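Long-range contact in polyketide synthase (Synechococcus sp., PDB 4GOX), which probably transfers a sulfo group from PAPS to an intermediate of olefin biosynthesis, as the sulfotransferase domain of an olefin synthase: residues Y151-R156 / D206-V211. Sequence-based numbering, arbitrary orientation.
Sequences YIHLVR and DRYLQV. With A3P (adenosine-3'-5'-diphosphate), chain B.
His153 and Tyr208 meet on neighbouring parallel strands. ND1 of His153 lies 2.7 Å from OH of Tyr208 in a nearly straight hydrogen bond (174°); either could be the donor. The hydroxyl sits at the imidazole edge, near its plane. CG of Tyr208 is anti to the backbone N (chi1 171°); the side chain runs alongside that of His153, and CE1 packs 3.4 Å from His153 CB. Gln210 NE2 also donates to this hydroxyl, at 3.0 Å. NE2 of His153 bonds to Asn193 of helix 181-202, so both ring nitrogens are engaged. An alanine in place of Tyr208 would probably leave ND1 and Gln210 NE2 without this partner and open a gap beside His153 CB.

The opposite face is apolar, and Val211 is buried there. Its CG2 meets Ile152 CG2 at 3.8 Å, and Val211 CG1 lies 3.9 Å from Leu154 CD1. Helix 220-231 covers Ile152 and Val211. The solvent side is earlier on the outer strand, where Tyr208, Leu209 and Gln210 stay partly exposed. Five backbone bonds fix this edge of the P-loop-type sheet. Just beyond, Arg156 reaches O2' of A3P through weak bonds. The chemistry implies a polar, bond-fixed face backed by an apolar one, with the nucleotide site at the strand's C-terminal end.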
ATOM      1  N   TYR A 151       1.970  -9.212  -4.975  1.00 36.77           N
ATOM      2  CA  TYR A 151       1.486  -8.603  -3.745  1.00 34.37           C
ATOM      3  C   TYR A 151       2.497  -8.676  -2.610  1.00 39.28           C
ATOM      4  O   TYR A 151       2.875  -9.771  -2.187  1.00 39.38           O
ATOM      5  CB  TYR A 151       0.154  -9.256  -3.309  1.00 33.87           C
ATOM      6  CG  TYR A 151      -0.864  -9.307  -4.422  1.00 35.15           C
ATOM      7  CD1 TYR A 151      -1.565  -8.164  -4.806  1.00 34.64           C
ATOM      8  CD2 TYR A 151      -1.070 -10.473  -5.149  1.00 38.19           C
ATOM      9  CE1 TYR A 151      -2.475  -8.197  -5.856  1.00 33.52           C
ATOM     10  CE2 TYR A 151      -1.989 -10.518  -6.194  1.00 40.37           C
ATOM     11  CZ  TYR A 151      -2.673  -9.375  -6.555  1.00 41.68           C
ATOM     12  OH  TYR A 151      -3.584  -9.442  -7.570  1.00 41.86           O
ATOM     13  N   ILE A 152       2.879  -7.507  -2.079  1.00 36.27           N
ATOM     14  CA  ILE A 152       3.730  -7.399  -0.892  1.00 35.71           C
ATOM     15  C   ILE A 152       2.760  -7.172   0.283  1.00 38.23           C
ATOM     16  O   ILE A 152       2.092  -6.143   0.339  1.00 35.51           O
ATOM     17  CB  ILE A 152       4.747  -6.240  -1.021  1.00 38.78           C
ATOM     18  CG1 ILE A 152       5.730  -6.493  -2.186  1.00 40.57           C
ATOM     19  CG2 ILE A 152       5.509  -6.050   0.320  1.00 38.57           C
ATOM     20  CD1 ILE A 152       6.500  -5.241  -2.610  1.00 45.16           C
ATOM     21  N   HIS A 153       2.624  -8.168   1.162  1.00 35.86           N
ATOM     22  CA  HIS A 153       1.757  -8.080   2.325  1.00 33.19           C
ATOM     23  C   HIS A 153       2.623  -7.624   3.506  1.00 37.62           C
ATOM     24  O   HIS A 153       3.366  -8.420   4.078  1.00 37.83           O
ATOM     25  CB  HIS A 153       1.109  -9.450   2.609  1.00 33.26           C
ATOM     26  CG  HIS A 153       0.197  -9.506   3.809  1.00 34.80           C
ATOM     27  ND1 HIS A 153      -0.372 -10.703   4.223  1.00 37.04           N
ATOM     28  CD2 HIS A 153      -0.287  -8.505   4.586  1.00 33.91           C
ATOM     29  CE1 HIS A 153      -1.126 -10.395   5.264  1.00 36.04           C
ATOM     30  NE2 HIS A 153      -1.095  -9.084   5.522  1.00 34.79           N
ATOM     31  N   LEU A 154       2.531  -6.346   3.857  1.00 34.06           N
ATOM     32  CA  LEU A 154       3.307  -5.790   4.962  1.00 32.99           C
ATOM     33  C   LEU A 154       2.498  -5.941   6.234  1.00 36.84           C
ATOM     34  O   LEU A 154       1.330  -5.558   6.270  1.00 34.87           O
ATOM     35  CB  LEU A 154       3.705  -4.322   4.663  1.00 31.80           C
ATOM     36  CG  LEU A 154       4.366  -3.521   5.780  1.00 35.80           C
ATOM     37  CD1 LEU A 154       5.711  -4.111   6.186  1.00 36.64           C
ATOM     38  CD2 LEU A 154       4.545  -2.110   5.344  1.00 37.49           C
ATOM     39  N   VAL A 155       3.089  -6.582   7.253  1.00 36.47           N
ATOM     40  CA  VAL A 155       2.398  -6.872   8.515  1.00 37.48           C
ATOM     41  C   VAL A 155       3.111  -6.236   9.679  1.00 41.05           C
ATOM     42  O   VAL A 155       4.347  -6.294   9.754  1.00 40.90           O
ATOM     43  CB  VAL A 155       2.186  -8.397   8.778  1.00 42.81           C
ATOM     44  CG1 VAL A 155       1.197  -8.627   9.922  1.00 42.04           C
ATOM     45  CG2 VAL A 155       1.704  -9.127   7.521  1.00 43.07           C
ATOM     46  N   ARG A 156       2.321  -5.670  10.617  1.00 37.27           N
ATOM     47  CA  ARG A 156       2.813  -5.079  11.873  1.00 38.14           C
ATOM     48  C   ARG A 156       2.042  -5.688  13.032  1.00 42.43           C
ATOM     49  O   ARG A 156       0.922  -6.171  12.846  1.00 42.16           O
ATOM     50  CB  ARG A 156       2.732  -3.544  11.871  1.00 36.74           C
ATOM     51  CG  ARG A 156       3.479  -2.895  13.058  1.00 39.72           C
ATOM     52  CD  ARG A 156       3.425  -1.387  12.971  1.00 41.34           C
ATOM     53  NE  ARG A 156       4.233  -0.754  14.009  1.00 44.22           N
ATOM     54  CZ  ARG A 156       4.250   0.553  14.242  1.00 57.17           C
ATOM     55  NH1 ARG A 156       3.473   1.369  13.544  1.00 45.42           N
ATOM     56  NH2 ARG A 156       5.025   1.052  15.192  1.00 50.69           N
ATOM     57  N   ASP A 206       5.096 -17.128  -5.694  1.00 59.91           N
ATOM     58  CA  ASP A 206       5.703 -16.402  -6.800  1.00 60.63           C
ATOM     59  C   ASP A 206       5.079 -15.006  -6.931  1.00 58.34           C
ATOM     60  O   ASP A 206       5.742 -14.105  -7.433  1.00 56.21           O
ATOM     61  CB  ASP A 206       5.515 -17.191  -8.117  1.00 67.78           C
ATOM     62  CG  ASP A 206       6.267 -18.517  -8.183  1.00 90.96           C
ATOM     63  OD1 ASP A 206       7.494 -18.527  -7.895  1.00 93.65           O
ATOM     64  OD2 ASP A 206       5.646 -19.534  -8.568  1.00102.33           O
ATOM     65  N   ARG A 207       3.794 -14.826  -6.496  1.00 52.17           N
ATOM     66  CA  ARG A 207       3.102 -13.532  -6.600  1.00 48.59           C
ATOM     67  C   ARG A 207       2.695 -12.909  -5.242  1.00 49.37           C
ATOM     68  O   ARG A 207       2.036 -11.877  -5.199  1.00 47.93           O
ATOM     69  CB  ARG A 207       1.934 -13.596  -7.612  1.00 46.97           C
ATOM     70  CG  ARG A 207       2.364 -14.046  -9.013  1.00 53.49           C
ATOM     71  CD  ARG A 207       1.442 -13.584 -10.126  1.00 56.74           C
ATOM     72  NE  ARG A 207       0.200 -14.355 -10.173  1.00 63.50           N
ATOM     73  CZ  ARG A 207      -0.980 -13.924  -9.731  1.00 71.34           C
ATOM     74  NH1 ARG A 207      -2.052 -14.703  -9.819  1.00 53.18           N
ATOM     75  NH2 ARG A 207      -1.095 -12.715  -9.191  1.00 55.87           N
ATOM     76  N   TYR A 208       3.136 -13.502  -4.146  1.00 45.72           N
ATOM     77  CA  TYR A 208       2.812 -13.021  -2.811  1.00 43.56           C
ATOM     78  C   TYR A 208       4.008 -13.149  -1.882  1.00 46.78           C
ATOM     79  O   TYR A 208       4.649 -14.198  -1.842  1.00 48.81           O
ATOM     80  CB  TYR A 208       1.635 -13.831  -2.260  1.00 44.87           C
ATOM     81  CG  TYR A 208       1.307 -13.595  -0.803  1.00 43.96           C
ATOM     82  CD1 TYR A 208       0.610 -12.454  -0.400  1.00 42.15           C
ATOM     83  CD2 TYR A 208       1.583 -14.566   0.159  1.00 46.35           C
ATOM     84  CE1 TYR A 208       0.219 -12.278   0.926  1.00 39.49           C
ATOM     85  CE2 TYR A 208       1.223 -14.384   1.496  1.00 45.94           C
ATOM     86  CZ  TYR A 208       0.536 -13.243   1.871  1.00 48.04           C
ATOM     87  OH  TYR A 208       0.159 -13.087   3.176  1.00 45.86           O
ATOM     88  N   LEU A 209       4.272 -12.097  -1.116  1.00 40.84           N
ATOM     89  CA  LEU A 209       5.344 -12.058  -0.132  1.00 40.80           C
ATOM     90  C   LEU A 209       4.921 -11.322   1.145  1.00 41.60           C
ATOM     91  O   LEU A 209       4.555 -10.148   1.083  1.00 37.83           O
ATOM     92  CB  LEU A 209       6.583 -11.354  -0.734  1.00 41.58           C
ATOM     93  CG  LEU A 209       7.826 -11.212   0.167  1.00 46.15           C
ATOM     94  CD1 LEU A 209       8.641 -12.501   0.199  1.00 48.28           C
ATOM     95  CD2 LEU A 209       8.706 -10.092  -0.320  1.00 46.39           C
ATOM     96  N   GLN A 210       5.022 -11.995   2.292  1.00 38.54           N
ATOM     97  CA  GLN A 210       4.798 -11.370   3.598  1.00 37.20           C
ATOM     98  C   GLN A 210       6.063 -10.647   4.031  1.00 42.70           C
ATOM     99  O   GLN A 210       7.155 -11.186   3.923  1.00 45.04           O
ATOM    100  CB  GLN A 210       4.474 -12.415   4.673  1.00 39.06           C
ATOM    101  CG  GLN A 210       3.035 -12.848   4.589  1.00 46.47           C
ATOM    102  CD  GLN A 210       2.649 -13.839   5.647  1.00 55.63           C
ATOM    103  OE1 GLN A 210       3.319 -13.990   6.673  1.00 52.89           O
ATOM    104  NE2 GLN A 210       1.503 -14.462   5.451  1.00 44.05           N
ATOM    105  N   VAL A 211       5.912  -9.446   4.543  1.00 38.35           N
ATOM    106  CA  VAL A 211       7.018  -8.647   5.064  1.00 38.29           C
ATOM    107  C   VAL A 211       6.608  -8.221   6.467  1.00 40.66           C
ATOM    108  O   VAL A 211       5.559  -7.600   6.650  1.00 37.94           O
ATOM    109  CB  VAL A 211       7.334  -7.402   4.170  1.00 40.90           C
ATOM    110  CG1 VAL A 211       8.404  -6.535   4.818  1.00 40.77           C
ATOM    111  CG2 VAL A 211       7.783  -7.824   2.774  1.00 41.80           C
TER
HETATM  112  P1  A3P B 401       3.236   6.186  14.191  1.00 53.27           P
HETATM  113  O1P A3P B 401       1.826   6.299  14.716  1.00 51.26           O
HETATM  114  O2P A3P B 401       3.725   7.495  13.608  1.00 59.43           O
HETATM  115  O3P A3P B 401       4.197   5.443  15.077  1.00 51.94           O
HETATM  116  P2  A3P B 401       1.493   3.704   7.592  1.00 41.91           P
HETATM  117  O4P A3P B 401       1.160   2.345   7.046  1.00 42.54           O
HETATM  118  O5P A3P B 401       0.344   4.535   8.076  1.00 41.96           O
HETATM  119  O6P A3P B 401       2.483   4.447   6.724  1.00 44.54           O
HETATM  120  O5' A3P B 401       2.333   3.434   8.931  1.00 43.47           O
HETATM  121  C5' A3P B 401       2.598   4.496   9.862  1.00 42.40           C
HETATM  122  C4' A3P B 401       3.657   4.030  10.857  1.00 42.93           C
HETATM  123  O4' A3P B 401       4.880   3.691  10.216  1.00 43.45           O
HETATM  124  C3' A3P B 401       4.069   5.074  11.876  1.00 44.91           C
HETATM  125  O3' A3P B 401       3.113   5.177  12.926  1.00 52.41           O
HETATM  126  C2' A3P B 401       5.427   4.588  12.331  1.00 44.90           C
HETATM  127  O2' A3P B 401       5.342   3.720  13.465  1.00 47.39           O
HETATM  128  C1' A3P B 401       5.961   3.800  11.146  1.00 46.46           C
HETATM  129  N9  A3P B 401       7.065   4.598  10.563  1.00 50.47           N
HETATM  130  C8  A3P B 401       6.913   5.748   9.846  1.00 51.19           C
HETATM  131  N7  A3P B 401       8.115   6.259   9.495  1.00 52.04           N
HETATM  132  C5  A3P B 401       9.050   5.432   9.999  1.00 50.74           C
HETATM  133  C6  A3P B 401      10.525   5.412  10.026  1.00 49.96           C
HETATM  134  N6  A3P B 401      11.199   6.383   9.384  1.00 50.00           N
HETATM  135  N1  A3P B 401      11.145   4.383  10.657  1.00 51.52           N
HETATM  136  C2  A3P B 401      10.452   3.390  11.272  1.00 51.35           C
HETATM  137  N3  A3P B 401       9.100   3.366  11.324  1.00 50.19           N
HETATM  138  C4  A3P B 401       8.361   4.337  10.711  1.00 49.98           C